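Local coordinates for protein GTP pyrophosphokinase YjbM (Bacillus subtilis, PDB 5DEC) that transfers pyrophosphate from ATP to GDP or GTP, making the stringent-response alarmones ppGpp and pppGpp as an allosterically regulated homotetramer, at residues 18-23 with 79-84; 29-34 with 98-103; 46-51 with 150-155; 85-90 with 94-99. One frame throughout, in Å; residues are numbered along the deposited sequence.

The four contacts all touch strand 81-87 of the mixed sheet in the synthetase domain. Contacts 1 and 2 both use helix 11-38 and touch where Leu83 CD2 meets Leu31 CD1 at 3.8 Å. Contact 2 touches contact 4 through Leu31 CD1 and Ile85 CD1, 3.9 Å apart. Contact 3 joins the start of strand 49-54 to the start of helix 152-167, across Met86 of strand 81-87; its centre is about 8 Å from that of contact 4. Contact 1 holds Asp79, which binds magnesium and ATP, and Arg84, which binds ATP. Residues 29-34, Glu48, Phe49 and Asn155 belong to the allosteric pppGpp site shared between neighbouring subunits, so contacts 2 and 3 carry parts of it.

Contact 1: residues 18-23 with 79-84; sequences VPYRQA and DIAGLR
Tyr20 and Ile80 meet by a CH-pi contact. The methyl CG2 of Ile80 lies over one face of the Tyr20 ring, 3.8 Å from its centroid. The approach is 16° off the ring normal, so the methyl comes down almost straight, with some offset toward the rim. The nearest ring atom is Tyr20 CD1, at 3.7 Å from Ile80 CG2. The other branch of Ile80 runs along the ring toward the hydroxyl end, where its CD1 is 4.1 Å from Tyr20 OH. Ile80 places CG2 anti to its backbone N, with CG1 beside that N (chi1 -66°), and this spreads both branches along the ring.

The tyrosine lies on helix 11-38, and Ile80 and Ala81 stand where strand 81-87 begins. The contact therefore packs the N-terminal helix against the central sheet of the RelA/SpoT synthetase domain. Asp79, which binds magnesium and ATP, directly precedes Ile80 and turns away from the helix. It forms salt bridges with Lys55 and Lys63.

The remaining touch is plain van der Waals packing. The methyl CB of Ala81 sits at the ring edge, in the ring plane, 3.9 Å from Tyr20 CD1. The ring is thus met over a face by one residue and at its rim by the next. Elsewhere Tyr20 packs on Val54 of strand 49-54, and its ring meets that of Phe16 with the planes at about 45°. With an alanine at Tyr20, Ile80 CG2 is likely to lose the ring face it rests on, and a gap would open beside Ala81.

Contact 2: residues 29-34 with 98-103; sequences VKLKGI and EMLFAR
Lys30 of helix 11-38 passes obliquely by Arg103 NH2, where that helix packs on helix 90-102 of the synthetase domain. Its CB is 3.7 Å from Arg103 NH2. CG and CD follow at 3.8 and 3.9 Å from the same nitrogen, so the aliphatic stem runs past NH2. CE swings wide of NH2, and the bend at the last torsion (chi4 -71°) brings Lys30 NZ back to 4.1 Å from Arg103 NH2. Both nitrogens make salt bridges to Asp105, whose carboxylate draws the two cationic ends together. Lys30 NZ also pairs with Glu26 of the second subunit.

Two further pairs are apolar. Leu31 and Leu100 cross at about a right angle, their CD2 methyls 3.7 Å apart. Ile34 and Met99 reach toward each other tip to tip, with Ile34 CG2 3.8 Å from Met99 CE. Residues 29-34 all belong to the site for the allosteric pppGpp, which neighbouring subunits share. Water 1 adds a polar link: it donates to Lys30 O at 2.8 Å and accepts a weak bond from Arg103 NH1, meeting the guanidinium at its edge, in plane.

Contact 3: residues 46-51 with 150-155; sequences PIEFVT and RTLAMN
Phe49 holds its ring in the crowded position, with CG between the backbone N and the carbonyl carbon (chi1 66°), and from there CE1 meets Leu152 CD2 at 3.7 Å. The residue is part of a classic beta bulge: Glu48 and Phe49, where strand 49-54 begins, both face Met86 of strand 81-87. The contact spans that middle strand and joins the bulge to the start of helix 152-167.

Leu152 approaches the ring obliquely. Glu48 CG lies more loosely by the same methyl, Leu152 CD2, at 4.3 Å. Leu152 packs further on Phe156 of the third subunit. Asn155, one helical turn on, brings ND2 to 4.4 Å from Phe49 CZ. Glu48, Phe49 and Asn155 all bind the allosteric pppGpp.

Thr151 is the N-cap of the helix and forms a capping box with Met154. Its OG1 accepts from Met154 N at 3.2 Å, and Thr151 N gives a weak bond back to Met154 SD; Asp191 is a further partner of the hydroxyl. The Asn155 amide is held from its own segment. Arg150 NH1 donates to Asn155 OD1 at 2.9 Å, in the carbonyl plane and nearly in the guanidinium plane too (9° out).

Contact 4: residues 85-90 with 94-99; sequences IMCQFV and QIVKEM
Val96 points its two methyls at two different residues of strand 81-87. CG1 meets Ile85 CD1 at 3.9 Å, and CG2 meets Cys87 SG, also at 3.9 Å. Ile85 and Cys87 are two apart on the strand and turn to the same side, so the valine faces both. Its chi1 of 173° sets CG1 anti to the backbone N and CG2 beside it, and this divides the methyls between the two partners.

Ile85 extends its CG1-CD1 branch toward the helix and meets Val96 at a slant, end methyl against methyl. Cys87 offers its sulfur instead, in a loose apolar touch. Both partners are buried. Ile47 packs on Ile85 and on Val96, while Ile149 of strand 139-151 lies against Cys87.

Near the start of the helix, water 2 bridges Val90 and Gln94: it donates to Val90 O at 2.8 Å and accepts a weak bond from Gln94 N.

Farther from the strand, the Gln94 amide is gripped at both ends within the helix. Lys97 NZ donates to Gln94 OE1 at 3.1 Å, tilted 21° from the carbonyl plane. Gln94 NE2 gives a nearly straight bond of 2.9 Å to Glu98 OE2, with an angle of 172°. The acceptor lies in the amide plane but is met from above its own carboxylate plane. These two bonds limit the turning of the amide.

The whole is a strand joined by a short turn to a helix that packs back on the sheet, a beta-alpha unit within the nucleotidyltransferase-like core of the RelA/SpoT synthetases.

Contact 1: residues 18-23 with 79-84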
# COMPACT_ATOMS: atom_id res chain seq x y z
N VAL B 18 12.92 -1.41 -14.97
CA VAL B 18 12.57 -0.32 -14.05
C VAL B 18 11.50 0.62 -14.63
O VAL B 18 10.49 0.88 -13.96
CB VAL B 18 13.81 0.51 -13.64
CG1 VAL B 18 13.39 1.82 -13.05
CG2 VAL B 18 14.68 -0.26 -12.65
N PRO B 19 11.68 1.11 -15.87
CA PRO B 19 10.62 1.99 -16.39
C PRO B 19 9.27 1.29 -16.54
O PRO B 19 8.23 1.93 -16.38
CB PRO B 19 11.13 2.40 -17.77
CG PRO B 19 12.58 2.07 -17.77
CD PRO B 19 12.76 0.93 -16.85
N TYR B 20 9.29 0.00 -16.89
CA TYR B 20 8.05 -0.75 -17.06
C TYR B 20 7.32 -0.86 -15.74
O TYR B 20 6.10 -0.70 -15.68
CB TYR B 20 8.33 -2.14 -17.63
CG TYR B 20 8.78 -2.09 -19.06
CD1 TYR B 20 7.84 -2.06 -20.10
CD2 TYR B 20 10.13 -2.02 -19.39
CE1 TYR B 20 8.25 -2.01 -21.42
CE2 TYR B 20 10.54 -1.96 -20.70
CZ TYR B 20 9.60 -1.95 -21.72
OH TYR B 20 10.01 -1.89 -23.02
N ARG B 21 8.07 -1.16 -14.67
CA ARG B 21 7.47 -1.23 -13.34
C ARG B 21 6.87 0.09 -12.89
O ARG B 21 5.80 0.13 -12.27
CB ARG B 21 8.49 -1.71 -12.30
CG ARG B 21 8.87 -3.14 -12.48
CD ARG B 21 9.70 -3.66 -11.32
NE ARG B 21 10.18 -4.99 -11.64
CZ ARG B 21 11.43 -5.27 -11.98
NH1 ARG B 21 12.35 -4.31 -12.03
NH2 ARG B 21 11.76 -6.52 -12.28
N GLN B 22 7.57 1.19 -13.16
CA GLN B 22 7.09 2.50 -12.76
C GLN B 22 5.84 2.88 -13.59
O GLN B 22 4.88 3.43 -13.06
CB GLN B 22 8.21 3.55 -12.91
CG GLN B 22 7.82 4.98 -12.49
CD GLN B 22 7.45 5.12 -11.02
OE1 GLN B 22 7.89 4.33 -10.18
NE2 GLN B 22 6.66 6.14 -10.70
N ALA B 23 5.84 2.57 -14.87
CA ALA B 23 4.64 2.83 -15.68
C ALA B 23 3.42 2.11 -15.11
O ALA B 23 2.33 2.68 -14.98
CB ALA B 23 4.87 2.43 -17.11
N ASP B 79 3.45 -6.46 -24.11
CA ASP B 79 2.90 -6.84 -22.82
C ASP B 79 3.95 -7.13 -21.76
O ASP B 79 3.69 -7.86 -20.80
CB ASP B 79 2.00 -8.06 -22.97
CG ASP B 79 2.76 -9.27 -23.46
OD1 ASP B 79 3.77 -9.10 -24.17
OD2 ASP B 79 2.35 -10.40 -23.11
N ILE B 80 5.12 -6.52 -21.90
CA ILE B 80 6.10 -6.57 -20.84
C ILE B 80 5.47 -5.95 -19.60
O ILE B 80 5.56 -6.50 -18.49
CB ILE B 80 7.39 -5.85 -21.24
CG1 ILE B 80 8.05 -6.62 -22.39
CG2 ILE B 80 8.35 -5.74 -20.06
CD1 ILE B 80 9.17 -5.86 -23.06
N ALA B 81 4.80 -4.82 -19.81
CA ALA B 81 3.99 -4.21 -18.76
C ALA B 81 2.52 -4.49 -19.04
O ALA B 81 2.06 -4.35 -20.19
CB ALA B 81 4.24 -2.72 -18.70
N GLY B 82 1.77 -4.90 -18.02
CA GLY B 82 0.36 -5.21 -18.24
C GLY B 82 -0.53 -4.81 -17.08
O GLY B 82 -0.15 -4.92 -15.92
N LEU B 83 -1.74 -4.34 -17.39
CA LEU B 83 -2.73 -4.13 -16.35
C LEU B 83 -3.98 -4.91 -16.68
O LEU B 83 -4.23 -5.25 -17.85
CB LEU B 83 -3.09 -2.65 -16.17
CG LEU B 83 -2.06 -1.93 -15.28
CD1 LEU B 83 -0.95 -1.36 -16.15
CD2 LEU B 83 -2.71 -0.88 -14.42
N ARG B 84 -4.76 -5.22 -15.66
CA ARG B 84 -6.05 -5.85 -15.91
C ARG B 84 -7.10 -5.10 -15.16
O ARG B 84 -6.95 -4.81 -13.96
CB ARG B 84 -6.04 -7.32 -15.50
CG ARG B 84 -4.98 -8.07 -16.29
CD ARG B 84 -5.15 -9.56 -16.33
NE ARG B 84 -4.16 -10.11 -17.25
CZ ARG B 84 -3.63 -11.33 -17.14
NH1 ARG B 84 -4.04 -12.15 -16.18
NH2 ARG B 84 -2.73 -11.73 -18.03

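Contact 2: residues 29-34 with 98-103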
# COMPACT_ATOMS: atom_id res chain seq x y z
N VAL B 29 -2.50 3.50 -9.96
CA VAL B 29 -3.12 4.51 -9.11
C VAL B 29 -4.12 5.35 -9.90
O VAL B 29 -5.19 5.73 -9.39
CB VAL B 29 -2.05 5.44 -8.46
CG1 VAL B 29 -2.72 6.60 -7.72
CG2 VAL B 29 -1.22 4.63 -7.54
N LYS B 30 -3.77 5.65 -11.15
CA LYS B 30 -4.67 6.39 -12.03
C LYS B 30 -5.98 5.64 -12.23
O LYS B 30 -7.05 6.16 -11.99
CB LYS B 30 -4.00 6.66 -13.38
CG LYS B 30 -2.97 7.83 -13.33
CD LYS B 30 -2.09 7.84 -14.57
CE LYS B 30 -1.10 9.03 -14.59
NZ LYS B 30 -1.84 10.30 -14.82
N LEU B 31 -5.89 4.39 -12.66
CA LEU B 31 -7.10 3.63 -12.99
C LEU B 31 -7.96 3.30 -11.76
O LEU B 31 -9.21 3.26 -11.83
CB LEU B 31 -6.71 2.36 -13.74
CG LEU B 31 -6.00 2.61 -15.07
CD1 LEU B 31 -5.59 1.29 -15.68
CD2 LEU B 31 -6.90 3.38 -16.01
N LYS B 32 -7.31 3.09 -10.62
CA LYS B 32 -8.05 2.88 -9.37
C LYS B 32 -8.81 4.12 -8.95
O LYS B 32 -9.76 4.03 -8.19
CB LYS B 32 -7.10 2.45 -8.24
CG LYS B 32 -6.63 1.01 -8.37
CD LYS B 32 -5.52 0.66 -7.37
CE LYS B 32 -5.08 -0.79 -7.58
NZ LYS B 32 -3.88 -1.15 -6.78
N GLY B 33 -8.41 5.27 -9.47
CA GLY B 33 -9.11 6.52 -9.19
C GLY B 33 -10.49 6.59 -9.82
O GLY B 33 -11.34 7.36 -9.39
N ILE B 34 -10.71 5.80 -10.86
CA ILE B 34 -11.99 5.79 -11.56
C ILE B 34 -13.08 5.31 -10.61
O ILE B 34 -14.11 5.96 -10.46
CB ILE B 34 -11.94 4.90 -12.81
CG1 ILE B 34 -11.03 5.52 -13.87
CG2 ILE B 34 -13.35 4.67 -13.38
CD1 ILE B 34 -10.71 4.60 -15.01
N GLU B 98 -14.28 3.43 -23.39
CA GLU B 98 -14.48 4.81 -23.80
C GLU B 98 -13.77 5.78 -22.89
O GLU B 98 -13.24 6.80 -23.36
CB GLU B 98 -15.98 5.11 -23.90
CG GLU B 98 -16.56 4.44 -25.12
CD GLU B 98 -18.07 4.49 -25.19
OE1 GLU B 98 -18.71 4.98 -24.23
OE2 GLU B 98 -18.62 4.06 -26.23
N MET B 99 -13.74 5.49 -21.59
CA MET B 99 -12.96 6.31 -20.69
C MET B 99 -11.48 6.30 -21.09
O MET B 99 -10.84 7.35 -21.12
CB MET B 99 -13.09 5.83 -19.23
CG MET B 99 -14.45 6.16 -18.64
SD MET B 99 -14.57 5.72 -16.89
CE MET B 99 -14.42 3.95 -16.94
N LEU B 100 -10.95 5.12 -21.41
CA LEU B 100 -9.52 5.01 -21.72
C LEU B 100 -9.18 5.75 -23.02
O LEU B 100 -8.15 6.40 -23.13
CB LEU B 100 -9.08 3.55 -21.81
CG LEU B 100 -9.19 2.75 -20.50
CD1 LEU B 100 -8.75 1.32 -20.69
CD2 LEU B 100 -8.33 3.37 -19.43
N PHE B 101 -10.07 5.64 -24.00
CA PHE B 101 -9.85 6.32 -25.27
C PHE B 101 -9.84 7.85 -25.12
O PHE B 101 -9.18 8.54 -25.90
CB PHE B 101 -10.92 5.88 -26.27
CG PHE B 101 -10.56 4.61 -27.00
CD1 PHE B 101 -9.63 4.63 -28.03
CD2 PHE B 101 -11.14 3.41 -26.67
CE1 PHE B 101 -9.29 3.47 -28.71
CE2 PHE B 101 -10.81 2.24 -27.35
CZ PHE B 101 -9.88 2.27 -28.37
N ALA B 102 -10.52 8.36 -24.11
CA ALA B 102 -10.62 9.81 -23.88
C ALA B 102 -9.48 10.39 -23.03
O ALA B 102 -9.31 11.60 -22.96
CB ALA B 102 -11.95 10.13 -23.22
N ARG B 103 -8.71 9.54 -22.37
CA ARG B 103 -7.67 10.06 -21.49
C ARG B 103 -6.55 10.70 -22.31
O ARG B 103 -6.15 10.20 -23.36
CB ARG B 103 -7.11 8.94 -20.60
CG ARG B 103 -8.07 8.48 -19.50
CD ARG B 103 -7.39 7.44 -18.59
NE ARG B 103 -6.37 8.06 -17.75
CZ ARG B 103 -6.58 8.43 -16.49
NH1 ARG B 103 -7.76 8.22 -15.92
NH2 ARG B 103 -5.59 8.97 -15.79
O HOH W 1 -8.58 8.38 -12.66

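Contact 3: residues 46-51 with 150-155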
# COMPACT_ATOMS: atom_id res chain seq x y z
N PRO B 46 -18.01 1.34 -12.93
CA PRO B 46 -17.76 0.40 -14.03
C PRO B 46 -16.50 -0.45 -13.81
O PRO B 46 -16.22 -1.37 -14.60
CB PRO B 46 -17.62 1.32 -15.25
CG PRO B 46 -17.14 2.62 -14.69
CD PRO B 46 -17.80 2.74 -13.33
N ILE B 47 -15.75 -0.15 -12.76
CA ILE B 47 -14.56 -0.91 -12.42
C ILE B 47 -14.69 -1.51 -11.03
O ILE B 47 -14.98 -0.82 -10.06
CB ILE B 47 -13.29 -0.04 -12.48
CG1 ILE B 47 -13.01 0.40 -13.92
CG2 ILE B 47 -12.10 -0.77 -11.87
CD1 ILE B 47 -11.78 1.27 -14.06
N GLU B 48 -14.46 -2.81 -10.94
CA GLU B 48 -14.53 -3.46 -9.65
C GLU B 48 -13.13 -3.45 -9.00
O GLU B 48 -12.97 -3.01 -7.86
CB GLU B 48 -15.07 -4.89 -9.82
CG GLU B 48 -15.51 -5.53 -8.56
CD GLU B 48 -16.86 -5.00 -8.09
OE1 GLU B 48 -17.38 -4.03 -8.69
OE2 GLU B 48 -17.38 -5.56 -7.10
N PHE B 49 -12.10 -3.92 -9.71
CA PHE B 49 -10.74 -3.70 -9.23
C PHE B 49 -9.72 -3.75 -10.37
O PHE B 49 -10.05 -4.05 -11.52
CB PHE B 49 -10.35 -4.71 -8.13
CG PHE B 49 -10.27 -6.14 -8.60
CD1 PHE B 49 -11.41 -6.94 -8.70
CD2 PHE B 49 -9.03 -6.71 -8.89
CE1 PHE B 49 -11.31 -8.27 -9.10
CE2 PHE B 49 -8.93 -8.05 -9.30
CZ PHE B 49 -10.07 -8.82 -9.41
N VAL B 50 -8.48 -3.40 -10.04
CA VAL B 50 -7.42 -3.22 -11.01
C VAL B 50 -6.15 -3.92 -10.55
O VAL B 50 -5.76 -3.74 -9.42
CB VAL B 50 -7.10 -1.72 -11.23
CG1 VAL B 50 -6.02 -1.54 -12.27
CG2 VAL B 50 -8.36 -0.96 -11.63
N THR B 51 -5.54 -4.73 -11.41
CA THR B 51 -4.25 -5.32 -11.08
C THR B 51 -3.24 -4.96 -12.15
O THR B 51 -3.61 -4.61 -13.28
CB THR B 51 -4.31 -6.86 -10.99
OG1 THR B 51 -4.51 -7.42 -12.30
CG2 THR B 51 -5.42 -7.30 -10.05
N ARG B 150 -11.90 -7.09 -18.49
CA ARG B 150 -12.58 -8.39 -18.36
C ARG B 150 -13.69 -8.30 -17.35
O ARG B 150 -13.58 -7.55 -16.40
CB ARG B 150 -11.60 -9.47 -17.87
CG ARG B 150 -10.37 -9.71 -18.70
CD ARG B 150 -9.43 -10.63 -17.95
NE ARG B 150 -8.38 -11.17 -18.80
CZ ARG B 150 -7.46 -12.03 -18.38
NH1 ARG B 150 -7.48 -12.45 -17.12
NH2 ARG B 150 -6.55 -12.49 -19.22
N THR B 151 -14.75 -9.09 -17.52
CA THR B 151 -15.66 -9.26 -16.39
C THR B 151 -14.99 -10.14 -15.36
O THR B 151 -13.98 -10.80 -15.66
CB THR B 151 -17.03 -9.90 -16.78
OG1 THR B 151 -16.80 -11.19 -17.35
CG2 THR B 151 -17.77 -9.03 -17.80
N LEU B 152 -15.54 -10.15 -14.15
CA LEU B 152 -15.07 -11.01 -13.08
C LEU B 152 -15.05 -12.48 -13.51
O LEU B 152 -14.10 -13.21 -13.22
CB LEU B 152 -15.95 -10.82 -11.84
CG LEU B 152 -15.92 -9.43 -11.18
CD1 LEU B 152 -17.03 -9.25 -10.11
CD2 LEU B 152 -14.56 -9.16 -10.58
N ALA B 153 -16.12 -12.92 -14.17
CA ALA B 153 -16.27 -14.30 -14.59
C ALA B 153 -15.27 -14.69 -15.68
O ALA B 153 -14.69 -15.77 -15.65
CB ALA B 153 -17.70 -14.55 -15.05
N MET B 154 -15.08 -13.79 -16.66
CA MET B 154 -14.03 -13.93 -17.67
C MET B 154 -12.65 -14.05 -17.02
O MET B 154 -11.81 -14.84 -17.44
CB MET B 154 -14.01 -12.72 -18.60
CG MET B 154 -15.22 -12.59 -19.50
SD MET B 154 -15.40 -10.91 -20.16
CE MET B 154 -13.88 -10.56 -20.91
N ASN B 155 -12.39 -13.19 -16.05
CA ASN B 155 -11.09 -13.18 -15.41
C ASN B 155 -10.87 -14.49 -14.65
O ASN B 155 -9.78 -15.07 -14.66
CB ASN B 155 -10.95 -11.99 -14.45
CG ASN B 155 -9.56 -11.91 -13.83
OD1 ASN B 155 -8.57 -11.86 -14.54
ND2 ASN B 155 -9.50 -11.85 -12.51

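Contact 4: residues 85-90 with 94-99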
# COMPACT_ATOMS: atom_id res chain seq x y z
N ILE B 85 -8.17 -4.76 -15.88
CA ILE B 85 -9.27 -4.04 -15.28
C ILE B 85 -10.45 -5.02 -15.24
O ILE B 85 -10.85 -5.53 -16.28
CB ILE B 85 -9.64 -2.78 -16.10
CG1 ILE B 85 -8.44 -1.82 -16.21
CG2 ILE B 85 -10.82 -2.08 -15.47
CD1 ILE B 85 -8.70 -0.59 -17.14
N MET B 86 -10.98 -5.28 -14.05
CA MET B 86 -12.09 -6.22 -13.88
C MET B 86 -13.39 -5.45 -13.66
O MET B 86 -13.44 -4.55 -12.83
CB MET B 86 -11.84 -7.16 -12.70
CG MET B 86 -11.30 -8.52 -13.12
SD MET B 86 -9.74 -8.41 -14.02
CE MET B 86 -8.63 -7.86 -12.74
N CYS B 87 -14.43 -5.82 -14.41
CA CYS B 87 -15.73 -5.16 -14.33
C CYS B 87 -16.82 -6.14 -13.91
O CYS B 87 -16.74 -7.32 -14.22
CB CYS B 87 -16.09 -4.55 -15.69
SG CYS B 87 -14.77 -3.57 -16.44
N GLN B 88 -17.85 -5.64 -13.26
CA GLN B 88 -18.98 -6.46 -12.84
C GLN B 88 -19.83 -6.95 -14.00
O GLN B 88 -20.20 -8.12 -14.06
CB GLN B 88 -19.84 -5.67 -11.88
CG GLN B 88 -20.71 -6.47 -10.98
CD GLN B 88 -21.13 -5.65 -9.77
OE1 GLN B 88 -21.81 -4.64 -9.91
NE2 GLN B 88 -20.69 -6.07 -8.59
N PHE B 89 -20.14 -6.04 -14.92
CA PHE B 89 -21.04 -6.35 -16.04
C PHE B 89 -20.36 -6.20 -17.39
O PHE B 89 -19.46 -5.37 -17.56
CB PHE B 89 -22.28 -5.44 -16.00
CG PHE B 89 -23.08 -5.56 -14.74
CD1 PHE B 89 -23.97 -6.62 -14.57
CD2 PHE B 89 -22.94 -4.64 -13.71
CE1 PHE B 89 -24.72 -6.73 -13.40
CE2 PHE B 89 -23.68 -4.75 -12.53
CZ PHE B 89 -24.56 -5.80 -12.37
N VAL B 90 -20.80 -6.99 -18.37
CA VAL B 90 -20.29 -6.90 -19.72
C VAL B 90 -20.39 -5.47 -20.28
O VAL B 90 -19.47 -5.00 -20.96
CB VAL B 90 -21.02 -7.89 -20.65
CG1 VAL B 90 -20.72 -7.60 -22.10
CG2 VAL B 90 -20.64 -9.32 -20.31
N GLN B 94 -17.48 -1.60 -22.26
CA GLN B 94 -17.55 -0.54 -23.26
C GLN B 94 -17.37 0.82 -22.59
O GLN B 94 -16.75 1.71 -23.16
CB GLN B 94 -18.89 -0.61 -24.02
CG GLN B 94 -19.03 0.42 -25.14
CD GLN B 94 -17.97 0.28 -26.22
OE1 GLN B 94 -17.50 -0.83 -26.51
NE2 GLN B 94 -17.58 1.40 -26.82
N ILE B 95 -17.91 0.97 -21.39
CA ILE B 95 -17.78 2.22 -20.65
C ILE B 95 -16.31 2.49 -20.30
O ILE B 95 -15.82 3.59 -20.53
CB ILE B 95 -18.63 2.18 -19.36
CG1 ILE B 95 -20.12 2.20 -19.73
CG2 ILE B 95 -18.30 3.36 -18.46
CD1 ILE B 95 -21.05 2.04 -18.55
N VAL B 96 -15.61 1.48 -19.81
CA VAL B 96 -14.20 1.64 -19.45
C VAL B 96 -13.37 1.93 -20.70
O VAL B 96 -12.50 2.82 -20.69
CB VAL B 96 -13.64 0.40 -18.71
CG1 VAL B 96 -12.14 0.53 -18.49
CG2 VAL B 96 -14.36 0.20 -17.37
N LYS B 97 -13.65 1.19 -21.76
CA LYS B 97 -12.99 1.42 -23.04
C LYS B 97 -13.07 2.88 -23.46
O LYS B 97 -12.08 3.48 -23.87
CB LYS B 97 -13.63 0.56 -24.14
CG LYS B 97 -13.17 -0.87 -24.22
CD LYS B 97 -13.97 -1.62 -25.29
CE LYS B 97 -13.98 -0.87 -26.61
NZ LYS B 97 -14.75 -1.61 -27.66
N GLU B 98 -14.28 3.43 -23.39
CA GLU B 98 -14.48 4.81 -23.80
C GLU B 98 -13.77 5.78 -22.89
O GLU B 98 -13.24 6.80 -23.36
CB GLU B 98 -15.98 5.11 -23.90
CG GLU B 98 -16.56 4.44 -25.12
CD GLU B 98 -18.07 4.49 -25.19
OE1 GLU B 98 -18.71 4.98 -24.23
OE2 GLU B 98 -18.62 4.06 -26.23
N MET B 99 -13.74 5.49 -21.59
CA MET B 99 -12.96 6.31 -20.69
C MET B 99 -11.48 6.30 -21.09
O MET B 99 -10.84 7.35 -21.12
CB MET B 99 -13.09 5.83 -19.23
CG MET B 99 -14.45 6.16 -18.64
SD MET B 99 -14.57 5.72 -16.89
CE MET B 99 -14.42 3.95 -16.94
O HOH W 2 -19.25 -4.02 -23.56